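Local coordinates for uncharacterized protein SAV2460 (Streptomyces avermitilis, PDB 2QNG) that is of unknown function but belongs to the TerD family and binds two calcium ions at one end of a beta sandwich, at residues 47-51 and 127-132; 64-70 and 190-196; 81-86 and 98-103. All blocks are in the same frame, centred on the assembly; numbering follows the deposited sequence.

Interaction 1: 47-51 and 127-132. With CA (calcium ion), chain C.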
ATOM      1  N   PRO A  47      -9.605  14.211 -15.999  1.00 18.88           N
ATOM      2  CA  PRO A  47      -8.295  13.629 -15.737  1.00 17.53           C
ATOM      3  C   PRO A  47      -8.446  12.220 -15.173  1.00 15.97           C
ATOM      4  O   PRO A  47      -9.349  11.960 -14.376  1.00 15.71           O
ATOM      5  CB  PRO A  47      -7.699  14.575 -14.683  1.00 18.28           C
ATOM      6  CG  PRO A  47      -8.421  15.847 -14.867  1.00 20.03           C
ATOM      7  CD  PRO A  47      -9.795  15.492 -15.289  1.00 19.58           C
ATOM      8  N   ALA A  48      -7.571  11.324 -15.594  1.00 14.60           N
ATOM      9  CA  ALA A  48      -7.654   9.923 -15.172  1.00 13.68           C
ATOM     10  C   ALA A  48      -7.449   9.781 -13.674  1.00 13.19           C
ATOM     11  O   ALA A  48      -6.638  10.506 -13.081  1.00 14.51           O
ATOM     12  CB  ALA A  48      -6.612   9.117 -15.879  1.00 14.45           C
ATOM     13  N   THR A  49      -8.136   8.810 -13.075  1.00 11.19           N
ATOM     14  CA  THR A  49      -7.929   8.471 -11.677  1.00 10.45           C
ATOM     15  C   THR A  49      -6.883   7.349 -11.633  1.00  9.25           C
ATOM     16  O   THR A  49      -7.107   6.270 -12.230  1.00  9.74           O
ATOM     17  CB  THR A  49      -9.215   7.953 -11.035  1.00 10.77           C
ATOM     18  OG1 THR A  49     -10.215   8.969 -11.070  1.00 11.06           O
ATOM     19  CG2 THR A  49      -8.976   7.553  -9.608  1.00 10.20           C
ATOM     20  N   ASP A  50      -5.769   7.572 -10.922  1.00  9.87           N
ATOM     21  CA  ASP A  50      -4.673   6.604 -10.886  1.00  9.68           C
ATOM     22  C   ASP A  50      -4.272   6.431  -9.432  1.00  9.38           C
ATOM     23  O   ASP A  50      -3.764   7.362  -8.818  1.00 10.36           O
ATOM     24  CB  ASP A  50      -3.501   7.170 -11.714  1.00 10.48           C
ATOM     25  CG  ASP A  50      -2.306   6.224 -11.781  1.00 11.03           C
ATOM     26  OD1 ASP A  50      -2.398   5.066 -11.267  1.00 11.28           O
ATOM     27  OD2 ASP A  50      -1.265   6.654 -12.339  1.00 12.64           O
ATOM     28  N   LEU A  51      -4.557   5.257  -8.883  1.00  8.59           N
ATOM     29  CA  LEU A  51      -4.100   4.871  -7.560  1.00  8.45           C
ATOM     30  C   LEU A  51      -2.883   3.984  -7.723  1.00  8.00           C
ATOM     31  O   LEU A  51      -2.836   3.181  -8.672  1.00  8.88           O
ATOM     32  CB  LEU A  51      -5.198   4.111  -6.776  1.00  9.29           C
ATOM     33  CG  LEU A  51      -6.310   4.967  -6.120  1.00 10.34           C
ATOM     34  CD1 LEU A  51      -7.037   5.930  -7.085  1.00 10.65           C
ATOM     35  CD2 LEU A  51      -7.308   4.067  -5.403  1.00  9.54           C
ATOM     36  N   ARG A 127      -7.121  15.315  -6.072  1.00 11.48           N
ATOM     37  CA  ARG A 127      -8.135  14.270  -5.952  1.00 11.60           C
ATOM     38  C   ARG A 127      -7.933  13.566  -4.649  1.00 10.57           C
ATOM     39  O   ARG A 127      -6.824  13.105  -4.355  1.00 11.03           O
ATOM     40  CB  ARG A 127      -8.036  13.276  -7.119  1.00 11.86           C
ATOM     41  CG  ARG A 127      -9.200  12.294  -7.181  1.00 12.66           C
ATOM     42  CD  ARG A 127      -9.059  11.270  -8.304  1.00 12.02           C
ATOM     43  NE  ARG A 127      -8.983  11.897  -9.616  1.00 14.07           N
ATOM     44  CZ  ARG A 127     -10.038  12.263 -10.335  1.00 14.81           C
ATOM     45  NH1 ARG A 127     -11.273  12.069  -9.877  1.00 16.18           N
ATOM     46  NH2 ARG A 127      -9.855  12.848 -11.516  1.00 17.58           N
ATOM     47  N   THR A 128      -8.995  13.498  -3.853  1.00 10.37           N
ATOM     48  CA  THR A 128      -8.958  12.751  -2.599  1.00 10.38           C
ATOM     49  C   THR A 128      -9.799  11.485  -2.723  1.00  9.85           C
ATOM     50  O   THR A 128     -10.436  11.256  -3.762  1.00  9.76           O
ATOM     51  CB  THR A 128      -9.483  13.597  -1.431  1.00 11.02           C
ATOM     52  OG1 THR A 128     -10.896  13.801  -1.588  1.00 11.95           O
ATOM     53  CG2 THR A 128      -8.767  14.960  -1.375  1.00 12.81           C
ATOM     54  N   PHE A 129      -9.818  10.635  -1.683  1.00  9.82           N
ATOM     55  CA  PHE A 129     -10.571   9.381  -1.842  1.00  9.42           C
ATOM     56  C   PHE A 129     -12.051   9.557  -2.165  1.00  8.70           C
ATOM     57  O   PHE A 129     -12.617   8.709  -2.867  1.00  9.63           O
ATOM     58  CB  PHE A 129     -10.322   8.408  -0.681  1.00  9.11           C
ATOM     59  CG  PHE A 129      -8.959   7.774  -0.731  1.00  8.49           C
ATOM     60  CD1 PHE A 129      -8.672   6.744  -1.623  1.00 10.68           C
ATOM     61  CD2 PHE A 129      -7.946   8.238   0.091  1.00  9.34           C
ATOM     62  CE1 PHE A 129      -7.388   6.190  -1.688  1.00 10.35           C
ATOM     63  CE2 PHE A 129      -6.655   7.681   0.034  1.00  9.55           C
ATOM     64  CZ  PHE A 129      -6.393   6.664  -0.859  1.00 10.83           C
ATOM     65  N   VAL A 130     -12.681  10.649  -1.706  1.00  9.63           N
ATOM     66  CA  VAL A 130     -14.097  10.850  -2.039  1.00 10.49           C
ATOM     67  C   VAL A 130     -14.264  11.121  -3.548  1.00 11.17           C
ATOM     68  O   VAL A 130     -15.347  10.879  -4.127  1.00 12.70           O
ATOM     69  CB  VAL A 130     -14.748  11.984  -1.185  1.00 11.14           C
ATOM     70  CG1 VAL A 130     -14.312  13.359  -1.665  1.00 12.01           C
ATOM     71  CG2 VAL A 130     -16.271  11.844  -1.171  1.00 13.31           C
ATOM     72  N   GLY A 131     -13.195  11.620  -4.179  1.00 10.32           N
ATOM     73  CA  GLY A 131     -13.162  11.896  -5.627  1.00 10.94           C
ATOM     74  C   GLY A 131     -12.753  10.687  -6.475  1.00 10.97           C
ATOM     75  O   GLY A 131     -12.615  10.808  -7.685  1.00 13.05           O
ATOM     76  N   VAL A 132     -12.533   9.541  -5.839  1.00 10.61           N
ATOM     77  CA  VAL A 132     -12.284   8.294  -6.535  1.00 10.27           C
ATOM     78  C   VAL A 132     -13.604   7.514  -6.539  1.00 10.70           C
ATOM     79  O   VAL A 132     -14.262   7.380  -5.500  1.00 11.56           O
ATOM     80  CB  VAL A 132     -11.209   7.479  -5.808  1.00  9.48           C
ATOM     81  CG1 VAL A 132     -10.986   6.109  -6.493  1.00  9.75           C
ATOM     82  CG2 VAL A 132      -9.913   8.275  -5.731  1.00 10.51           C
TER
HETATM   83 CA    CA C 202      -1.659   2.964 -10.654  1.00 10.15          CA
HETATM   84  O   HOH W   1      -6.930  12.743 -11.598  1.00 23.14           O
HETATM   85  O   HOH W   2       0.184   2.573 -12.036  1.00 15.50           O
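An extended run, 47-51, passes a short 3-10 turn in 127-132, and their backbones come nearest at Thr-49 and Val-132, whose CA atoms are 6.7 Å apart. Both come from loops at the calcium-binding end of the TerD beta sandwich, the first running into the start of strand 51-59 and the second leading to strand 135-141. The side chain of Arg-127 reaches across to 47-51. Its chain starts with CG anti to the backbone N (chi1 -171°) and bends at chi3, which carries the guanidinium across the Thr-49 side chain at about a right angle. Thr-49 OG1 then sits over the centre of one guanidinium face, 3.3 Å above the plane; its own hydrogen bond goes to Ser-42. Arg-127 NH1 donates to Gly-131 O at 2.9 Å, almost in the guanidinium plane, a bond that ties the group back to its own loop and helps fix its rotation. On the apolar side, Leu-51 CD1 and Val-132 CG2 meet tip to tip at 4.0 Å, and Leu-51 CD2 reaches the edge of the Phe-129 ring. Beyond Thr-49 the chain turns to the metal: Asp-50 OD1 and Leu-51 O each bind calcium at 2.3 Å, in a site completed by water, Asp-52, Ser-88 and Glu-98. At the far end a water links the two loops, donating to Ala-48 O at 2.7 Å and accepting from Arg-127 NH2 at 2.9 Å.

Interaction 2: 64-70 and 190-196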
ATOM      1  N   TYR A  64      10.491   2.914  12.698  1.00 19.27           N
ATOM      2  CA  TYR A  64       9.489   3.944  12.381  1.00 20.95           C
ATOM      3  C   TYR A  64      10.129   5.142  11.694  1.00 21.31           C
ATOM      4  O   TYR A  64       9.538   6.234  11.634  1.00 22.78           O
ATOM      5  CB  TYR A  64       8.727   4.371  13.652  1.00 21.70           C
ATOM      6  CG  TYR A  64       8.036   3.202  14.288  1.00 23.21           C
ATOM      7  CD1 TYR A  64       6.719   2.879  13.954  1.00 22.46           C
ATOM      8  CD2 TYR A  64       8.713   2.376  15.191  1.00 23.57           C
ATOM      9  CE1 TYR A  64       6.083   1.775  14.516  1.00 23.40           C
ATOM     10  CE2 TYR A  64       8.088   1.265  15.762  1.00 24.92           C
ATOM     11  CZ  TYR A  64       6.771   0.977  15.421  1.00 25.19           C
ATOM     12  OH  TYR A  64       6.148  -0.122  15.974  1.00 25.10           O
ATOM     13  N   GLY A  65      11.330   4.911  11.163  1.00 20.44           N
ATOM     14  CA  GLY A  65      12.155   5.966  10.589  1.00 19.85           C
ATOM     15  C   GLY A  65      12.298   5.963   9.083  1.00 17.99           C
ATOM     16  O   GLY A  65      11.291   5.886   8.370  1.00 19.24           O
ATOM     17  N   LYS A  66      13.541   6.092   8.606  1.00 16.98           N
ATOM     18  CA  LYS A  66      13.788   6.208   7.154  1.00 16.32           C
ATOM     19  C   LYS A  66      13.548   4.861   6.465  1.00 14.82           C
ATOM     20  O   LYS A  66      14.145   3.859   6.857  1.00 14.80           O
ATOM     21  CB  LYS A  66      15.218   6.672   6.857  1.00 16.81           C
ATOM     22  CG  LYS A  66      15.517   6.908   5.347  1.00 17.25           C
ATOM     23  CD  LYS A  66      16.901   7.536   5.074  1.00 18.57           C
ATOM     24  CE  LYS A  66      17.179   7.627   3.551  1.00 21.33           C
ATOM     25  NZ  LYS A  66      18.353   8.501   3.164  1.00 22.19           N
ATOM     26  N   PRO A  67      12.692   4.828   5.424  1.00 14.04           N
ATOM     27  CA  PRO A  67      12.518   3.549   4.732  1.00 13.20           C
ATOM     28  C   PRO A  67      13.850   2.990   4.240  1.00 13.55           C
ATOM     29  O   PRO A  67      14.677   3.766   3.740  1.00 14.22           O
ATOM     30  CB  PRO A  67      11.609   3.923   3.549  1.00 14.55           C
ATOM     31  CG  PRO A  67      10.845   5.112   4.058  1.00 15.35           C
ATOM     32  CD  PRO A  67      11.852   5.890   4.843  1.00 14.48           C
ATOM     33  N   ALA A  68      14.072   1.673   4.405  1.00 12.23           N
ATOM     34  CA  ALA A  68      15.236   1.048   3.804  1.00 12.99           C
ATOM     35  C   ALA A  68      15.108   1.065   2.288  1.00 12.17           C
ATOM     36  O   ALA A  68      16.066   1.374   1.569  1.00 13.68           O
ATOM     37  CB  ALA A  68      15.449  -0.371   4.334  1.00 12.91           C
ATOM     38  N   TYR A  69      13.896   0.759   1.803  1.00 11.28           N
ATOM     39  CA  TYR A  69      13.565   0.911   0.394  1.00 11.51           C
ATOM     40  C   TYR A  69      12.066   0.931   0.266  1.00 10.97           C
ATOM     41  O   TYR A  69      11.337   0.561   1.191  1.00 10.48           O
ATOM     42  CB  TYR A  69      14.187  -0.189  -0.497  1.00 12.08           C
ATOM     43  CG  TYR A  69      13.782  -1.609  -0.179  1.00 12.51           C
ATOM     44  CD1 TYR A  69      12.566  -2.140  -0.637  1.00 12.28           C
ATOM     45  CD2 TYR A  69      14.610  -2.426   0.579  1.00 13.40           C
ATOM     46  CE1 TYR A  69      12.205  -3.461  -0.365  1.00 13.42           C
ATOM     47  CE2 TYR A  69      14.241  -3.746   0.864  1.00 14.67           C
ATOM     48  CZ  TYR A  69      13.057  -4.250   0.389  1.00 13.53           C
ATOM     49  OH  TYR A  69      12.672  -5.552   0.637  1.00 17.01           O
ATOM     50  N   VAL A  70      11.630   1.418  -0.883  1.00 10.92           N
ATOM     51  CA  VAL A  70      10.218   1.387  -1.222  1.00 11.44           C
ATOM     52  C   VAL A  70       9.985   0.670  -2.549  1.00 10.92           C
ATOM     53  O   VAL A  70      10.862   0.659  -3.430  1.00 12.10           O
ATOM     54  CB  VAL A  70       9.597   2.809  -1.295  1.00 13.76           C
ATOM     55  CG1 VAL A  70       9.779   3.558   0.018  1.00 15.23           C
ATOM     56  CG2 VAL A  70      10.174   3.599  -2.414  1.00 14.62           C
ATOM     57  N   ALA A 190       5.850   8.544   0.135  1.00 12.05           N
ATOM     58  CA  ALA A 190       6.801   7.433   0.174  1.00 13.39           C
ATOM     59  C   ALA A 190       7.901   7.638   1.199  1.00 13.47           C
ATOM     60  O   ALA A 190       8.464   6.676   1.717  1.00 15.39           O
ATOM     61  CB  ALA A 190       7.384   7.136  -1.203  1.00 13.89           C
ATOM     62  N   ARG A 191       8.206   8.900   1.510  1.00 12.39           N
ATOM     63  CA  ARG A 191       9.287   9.185   2.453  1.00 12.67           C
ATOM     64  C   ARG A 191       8.809   9.183   3.891  1.00 12.74           C
ATOM     65  O   ARG A 191       9.610   8.961   4.808  1.00 13.98           O
ATOM     66  CB  ARG A 191       9.947  10.545   2.169  1.00 12.42           C
ATOM     67  CG  ARG A 191      10.474  10.738   0.760  1.00 15.61           C
ATOM     68  CD  ARG A 191      11.400   9.646   0.276  1.00 19.07           C
ATOM     69  NE  ARG A 191      12.522   9.365   1.168  1.00 19.85           N
ATOM     70  CZ  ARG A 191      13.148   8.186   1.237  1.00 19.89           C
ATOM     71  NH1 ARG A 191      12.775   7.184   0.441  1.00 22.44           N
ATOM     72  NH2 ARG A 191      14.162   8.024   2.079  1.00 19.31           N
ATOM     73  N   VAL A 192       7.521   9.478   4.098  1.00 11.55           N
ATOM     74  CA  VAL A 192       6.994   9.696   5.457  1.00 11.79           C
ATOM     75  C   VAL A 192       6.054   8.596   5.942  1.00 11.46           C
ATOM     76  O   VAL A 192       5.629   8.598   7.104  1.00 11.90           O
ATOM     77  CB  VAL A 192       6.332  11.097   5.614  1.00 11.87           C
ATOM     78  CG1 VAL A 192       7.328  12.191   5.280  1.00 12.84           C
ATOM     79  CG2 VAL A 192       5.049  11.217   4.758  1.00 12.06           C
HETATM   80  N   MSE A 193       5.748   7.637   5.061  1.00 11.00           N
HETATM   81  CA  MSE A 193       4.726   6.637   5.386  1.00 11.76           C
HETATM   82  C   MSE A 193       5.068   5.699   6.556  1.00 12.10           C
HETATM   83  O   MSE A 193       4.190   4.981   7.043  1.00 12.35           O
HETATM   84  CB  MSE A 193       4.352   5.791   4.142  1.00 11.13           C
HETATM   85  CG  MSE A 193       5.523   4.981   3.597  1.00 11.84           C
HETATM   86 SE   MSE A 193       5.158   4.156   1.877  1.00 16.12          SE
HETATM   87  CE  MSE A 193       3.825   2.879   2.491  1.00 11.42           C
ATOM     88  N   GLY A 194       6.319   5.690   6.998  1.00 12.30           N
ATOM     89  CA  GLY A 194       6.708   4.880   8.141  1.00 13.50           C
ATOM     90  C   GLY A 194       6.445   5.470   9.512  1.00 14.34           C
ATOM     91  O   GLY A 194       6.654   4.783  10.514  1.00 14.85           O
ATOM     92  N   GLY A 195       5.970   6.719   9.573  1.00 15.00           N
ATOM     93  CA  GLY A 195       5.772   7.384  10.872  1.00 17.99           C
ATOM     94  C   GLY A 195       4.846   6.627  11.812  1.00 19.79           C
ATOM     95  O   GLY A 195       3.833   6.085  11.386  1.00 19.97           O
ATOM     96  N   ARG A 196       5.191   6.605  13.102  1.00 22.57           N
ATOM     97  CA  ARG A 196       4.429   5.857  14.105  1.00 25.53           C
ATOM     98  C   ARG A 196       3.025   6.441  14.274  1.00 26.56           C
ATOM     99  O   ARG A 196       2.836   7.651  14.140  1.00 27.00           O
ATOM    100  CB  ARG A 196       5.184   5.904  15.440  1.00 25.38           C
ATOM    101  CG  ARG A 196       5.037   4.681  16.331  1.00 27.26           C
ATOM    102  CD  ARG A 196       5.720   4.933  17.688  1.00 27.61           C
ATOM    103  NE  ARG A 196       7.119   4.479  17.773  1.00 31.62           N
ATOM    104  CZ  ARG A 196       8.195   5.241  17.535  1.00 32.46           C
ATOM    105  NH1 ARG A 196       8.065   6.515  17.161  1.00 33.79           N
ATOM    106  NH2 ARG A 196       9.417   4.723  17.663  1.00 31.69           N
TER
HETATM  107  O   HOH W   3       8.817   6.976   6.721  1.00 17.91           O
HETATM  108  O   HOH W   4      15.182   5.304   1.565  1.00 26.82           O
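Tyr-64 lays one face of its ring against the side chain of Arg-196, which crosses it at about a right angle. The aliphatic part and the charged end both touch: Arg-196 CG makes a CH-pi contact 3.8 Å from the ring centroid, and the guanidinium stacks off-centre toward the CG-CD2 rim, with its plane inclined by 28° to the ring and CZ 4.2 Å from the centroid in a cation-pi contact. The bend at chi3 (-93°) turns the guanidinium back over the ring after CG has met it. Here the loop entering strand 69-71, at the edge of one sheet of the beta sandwich, is met by helix 186-192 and the residues after it, with a type I beta turn from Val-192 to Gly-195. At that turn Gly-194 O comes 3.5 Å from Tyr-64 CA in a CA-H...O contact and accepts a hydrogen bond from Arg-113. A water donates to Gly-65 O and Arg-191 O and accepts from Gly-194 N, joining the two backbones. Pro-67 CG lies 3.7 Å from Ala-190 O, a carbonyl that the contact buries without a polar partner. Alongside, the extended Lys-66 chain runs in the same direction as Arg-191, with CE 3.4 Å from NH2 at the guanidinium edge; Lys-66 NZ and Arg-191 NH2, of like charge, are 4.4 Å apart. A second water accepts from Arg-191 NH2 and donates to Pro-67 O at 2.7 Å.

Interaction 3: 81-86 and 98-103. With CA (calcium ion), chain C.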
ATOM      1  N   THR A  81      11.436  -9.818  -3.071  1.00  9.91           N
ATOM      2  CA  THR A  81      10.524 -10.417  -2.106  1.00  9.82           C
ATOM      3  C   THR A  81       9.207  -9.671  -2.025  1.00  8.79           C
ATOM      4  O   THR A  81       8.246 -10.217  -1.515  1.00  9.26           O
ATOM      5  CB  THR A  81      11.145 -10.497  -0.701  1.00 11.26           C
ATOM      6  OG1 THR A  81      11.479  -9.180  -0.239  1.00 15.50           O
ATOM      7  CG2 THR A  81      12.414 -11.354  -0.742  1.00 12.93           C
ATOM      8  N   ILE A  82       9.168  -8.424  -2.501  1.00  8.14           N
ATOM      9  CA  ILE A  82       7.951  -7.607  -2.506  1.00  8.66           C
ATOM     10  C   ILE A  82       7.858  -7.112  -3.934  1.00  8.09           C
ATOM     11  O   ILE A  82       8.850  -6.593  -4.473  1.00  9.22           O
ATOM     12  CB  ILE A  82       8.053  -6.403  -1.556  1.00  8.55           C
ATOM     13  CG1 ILE A  82       8.093  -6.867  -0.094  1.00 10.06           C
ATOM     14  CG2 ILE A  82       6.897  -5.437  -1.776  1.00  9.80           C
ATOM     15  CD1 ILE A  82       8.483  -5.788   0.921  1.00 10.92           C
ATOM     16  N   TYR A  83       6.704  -7.320  -4.570  1.00  8.39           N
ATOM     17  CA  TYR A  83       6.607  -7.029  -5.993  1.00  8.10           C
ATOM     18  C   TYR A  83       5.189  -6.704  -6.414  1.00  8.40           C
ATOM     19  O   TYR A  83       4.226  -7.287  -5.901  1.00  8.73           O
ATOM     20  CB  TYR A  83       7.175  -8.178  -6.854  1.00  9.84           C
ATOM     21  CG  TYR A  83       6.721  -9.579  -6.511  1.00  8.15           C
ATOM     22  CD1 TYR A  83       5.684 -10.187  -7.221  1.00 10.08           C
ATOM     23  CD2 TYR A  83       7.327 -10.293  -5.469  1.00  8.87           C
ATOM     24  CE1 TYR A  83       5.262 -11.479  -6.925  1.00 11.01           C
ATOM     25  CE2 TYR A  83       6.907 -11.589  -5.154  1.00  9.21           C
ATOM     26  CZ  TYR A  83       5.894 -12.183  -5.899  1.00  9.86           C
ATOM     27  OH  TYR A  83       5.498 -13.473  -5.579  1.00 12.52           O
ATOM     28  N   LEU A  84       5.084  -5.770  -7.353  1.00  8.57           N
ATOM     29  CA  LEU A  84       3.806  -5.406  -7.906  1.00  9.33           C
ATOM     30  C   LEU A  84       3.479  -6.444  -8.989  1.00 10.98           C
ATOM     31  O   LEU A  84       4.297  -6.718  -9.877  1.00 12.25           O
ATOM     32  CB  LEU A  84       3.861  -3.976  -8.458  1.00 10.48           C
ATOM     33  CG  LEU A  84       2.548  -3.336  -8.875  1.00 12.42           C
ATOM     34  CD1 LEU A  84       1.695  -3.027  -7.668  1.00 12.22           C
ATOM     35  CD2 LEU A  84       2.872  -2.077  -9.634  1.00 12.86           C
ATOM     36  N   ASN A  85       2.305  -7.048  -8.891  1.00 10.80           N
ATOM     37  CA  ASN A  85       1.887  -8.080  -9.866  1.00 12.24           C
ATOM     38  C   ASN A  85       1.253  -7.433 -11.088  1.00 13.38           C
ATOM     39  O   ASN A  85       1.415  -7.913 -12.217  1.00 15.33           O
ATOM     40  CB  ASN A  85       0.900  -9.065  -9.213  1.00 12.13           C
ATOM     41  CG  ASN A  85       1.453  -9.639  -7.916  1.00 13.58           C
ATOM     42  OD1 ASN A  85       1.104  -9.194  -6.838  1.00 14.29           O
ATOM     43  ND2 ASN A  85       2.378 -10.557  -8.027  1.00 18.62           N
ATOM     44  N   ARG A  86       0.522  -6.350 -10.865  1.00 13.87           N
ATOM     45  CA  ARG A  86      -0.089  -5.646 -11.961  1.00 14.36           C
ATOM     46  C   ARG A  86      -0.485  -4.269 -11.498  1.00 12.73           C
ATOM     47  O   ARG A  86      -0.654  -4.040 -10.298  1.00 11.36           O
ATOM     48  CB  ARG A  86      -1.253  -6.440 -12.524  1.00 17.51           C
ATOM     49  CG  ARG A  86      -2.438  -6.445 -11.653  1.00 18.85           C
ATOM     50  CD  ARG A  86      -3.653  -6.091 -12.521  1.00 24.46           C
ATOM     51  NE  ARG A  86      -4.897  -6.703 -12.079  1.00 24.52           N
ATOM     52  CZ  ARG A  86      -5.022  -7.968 -11.672  1.00 26.01           C
ATOM     53  NH1 ARG A  86      -3.972  -8.782 -11.670  1.00 27.50           N
ATOM     54  NH2 ARG A  86      -6.213  -8.420 -11.278  1.00 23.12           N
ATOM     55  N   GLU A  98      -4.944  -3.230  -9.286  0.50  8.43           N
ATOM     56  CA  GLU A  98      -3.526  -3.223  -8.952  0.50  8.97           C
ATOM     57  C   GLU A  98      -3.330  -4.147  -7.763  0.50  8.47           C
ATOM     58  O   GLU A  98      -4.115  -4.132  -6.815  0.50  8.28           O
ATOM     59  CB  GLU A  98      -3.090  -1.778  -8.681  0.50 10.21           C
ATOM     60  CG  GLU A  98      -1.596  -1.544  -8.472  0.50 10.35           C
ATOM     61  CD  GLU A  98      -1.168  -0.109  -8.817  0.50  9.53           C
ATOM     62  OE1 GLU A  98      -1.674   0.490  -9.800  0.50 10.26           O
ATOM     63  OE2 GLU A  98      -0.287   0.417  -8.115  0.50  9.82           O
ATOM     64  N   VAL A  99      -2.306  -4.996  -7.852  1.00  8.53           N
ATOM     65  CA  VAL A  99      -2.089  -6.060  -6.884  1.00  8.80           C
ATOM     66  C   VAL A  99      -0.611  -6.104  -6.559  1.00  8.25           C
ATOM     67  O   VAL A  99       0.216  -6.054  -7.462  1.00  8.62           O
ATOM     68  CB  VAL A  99      -2.542  -7.442  -7.436  1.00 10.10           C
ATOM     69  CG1 VAL A  99      -2.356  -8.528  -6.387  1.00 11.33           C
ATOM     70  CG2 VAL A  99      -4.009  -7.396  -7.928  1.00 10.77           C
HETATM   71  N   MSE A 100      -0.303  -6.198  -5.266  1.00  8.05           N
HETATM   72  CA  MSE A 100       1.089  -6.359  -4.823  0.50  8.45           C
HETATM   73  C   MSE A 100       1.220  -7.551  -3.906  1.00  8.00           C
HETATM   74  O   MSE A 100       0.337  -7.832  -3.111  1.00  8.58           O
HETATM   75  CB  MSE A 100       1.577  -5.110  -4.095  0.50  8.32           C
HETATM   76  CG  MSE A 100       2.997  -5.237  -3.560  0.50  8.13           C
HETATM   77 SE   MSE A 100       3.611  -3.614  -2.660  0.50 14.19          SE
HETATM   78  CE  MSE A 100       3.814  -2.392  -4.203  0.50  9.22           C
ATOM     79  N   THR A 101       2.334  -8.256  -4.053  1.00  7.60           N
ATOM     80  CA  THR A 101       2.645  -9.408  -3.216  1.00  7.50           C
ATOM     81  C   THR A 101       3.828  -9.098  -2.295  1.00  6.90           C
ATOM     82  O   THR A 101       4.822  -8.517  -2.740  1.00  7.81           O
ATOM     83  CB  THR A 101       3.002 -10.585  -4.112  1.00  8.36           C
ATOM     84  OG1 THR A 101       1.868 -10.892  -4.939  1.00 11.16           O
ATOM     85  CG2 THR A 101       3.360 -11.839  -3.307  1.00  9.99           C
ATOM     86  N   LEU A 102       3.688  -9.469  -1.011  1.00  7.67           N
ATOM     87  CA  LEU A 102       4.762  -9.288  -0.045  1.00  8.22           C
ATOM     88  C   LEU A 102       5.108 -10.633   0.562  1.00  8.05           C
ATOM     89  O   LEU A 102       4.335 -11.182   1.328  1.00  7.72           O
ATOM     90  CB  LEU A 102       4.334  -8.298   1.045  1.00  8.73           C
ATOM     91  CG  LEU A 102       3.869  -6.940   0.458  1.00 10.60           C
ATOM     92  CD1 LEU A 102       2.350  -6.848   0.315  1.00 12.02           C
ATOM     93  CD2 LEU A 102       4.364  -5.826   1.335  1.00 12.08           C
ATOM     94  N   GLU A 103       6.252 -11.180   0.161  1.00  8.28           N
ATOM     95  CA  GLU A 103       6.725 -12.466   0.677  1.00  9.01           C
ATOM     96  C   GLU A 103       7.461 -12.211   1.978  1.00  8.54           C
ATOM     97  O   GLU A 103       8.709 -12.302   2.058  1.00  9.79           O
ATOM     98  CB  GLU A 103       7.564 -13.218  -0.382  1.00  9.09           C
ATOM     99  CG  GLU A 103       6.626 -13.657  -1.528  1.00 10.90           C
ATOM    100  CD  GLU A 103       7.251 -14.353  -2.736  1.00 12.99           C
ATOM    101  OE1 GLU A 103       8.441 -14.477  -2.796  1.00 17.71           O
ATOM    102  OE2 GLU A 103       6.490 -14.745  -3.641  1.00 16.98           O
TER
HETATM  103 CA    CA C 202      -1.659   2.964 -10.654  1.00 10.15          CA
HETATM  104  O   HOH W   2       0.184   2.573 -12.036  1.00 15.50           O
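Strands 82-86 and 98-102 run antiparallel, their directions 153° apart, as a beta hairpin at the edge of one sheet of the sandwich, with a classic beta bulge where Asn-85 and Arg-86 both face Val-99. At the bulge Val-99 O accepts from Asn-85 N at 2.7 Å and weakly from Arg-86 N at 3.4 Å, and Val-99 N donates back to Arg-86 O. Tyr-83 and Thr-101 form a hydrogen-bonded pair. With CG held between the backbone N and the carbonyl carbon (chi1 48°), the tyrosine lies alongside Thr-101, whose CB sits over the ring face 3.9 Å from the centroid. On this same face of the sheet Val-99 CG2 lies over the centre of the Arg-86 guanidinium, whose NH2 is hydrogen-bonded to Trp-96 O. The other face turns inward: Ile-82 CG2 touches Leu-102 CD2 at 4.0 Å, and the group packs on strand 51-59. At the calcium end, Glu-98 OE1 binds the metal at 2.6 Å; in the conformer given, OE2 accepts from Ile-53 N, which probably helps position the carboxylate. At the opposite end of the hairpin, Tyr-83 OH donates to Glu-103 OE2 at 2.5 Å, approaching from above the carboxylate plane.

Overall arrangement
From the N terminus, the chain first reaches 47-51, which meets 127-132 much later, so interaction 1 closes a long loop across the calcium-binding end. Within that loop, 64-70 opens interaction 2, which closes only at 190-196, so the two cross along the chain; it holds helix 186-192 and the C-terminal residues against the approach to edge strand 69-71. Interaction 3 is a short hairpin nested inside both. Interactions 1 and 3 share a calcium ion and its water, joining the start of strand 51-59 in one sheet to strand 98-102 in the other. Interactions 2 and 3 meet where Tyr-69 OH packs on Thr-81 and Ile-82, whereas interactions 1 and 2 stay about 11 Å apart at their nearest atoms.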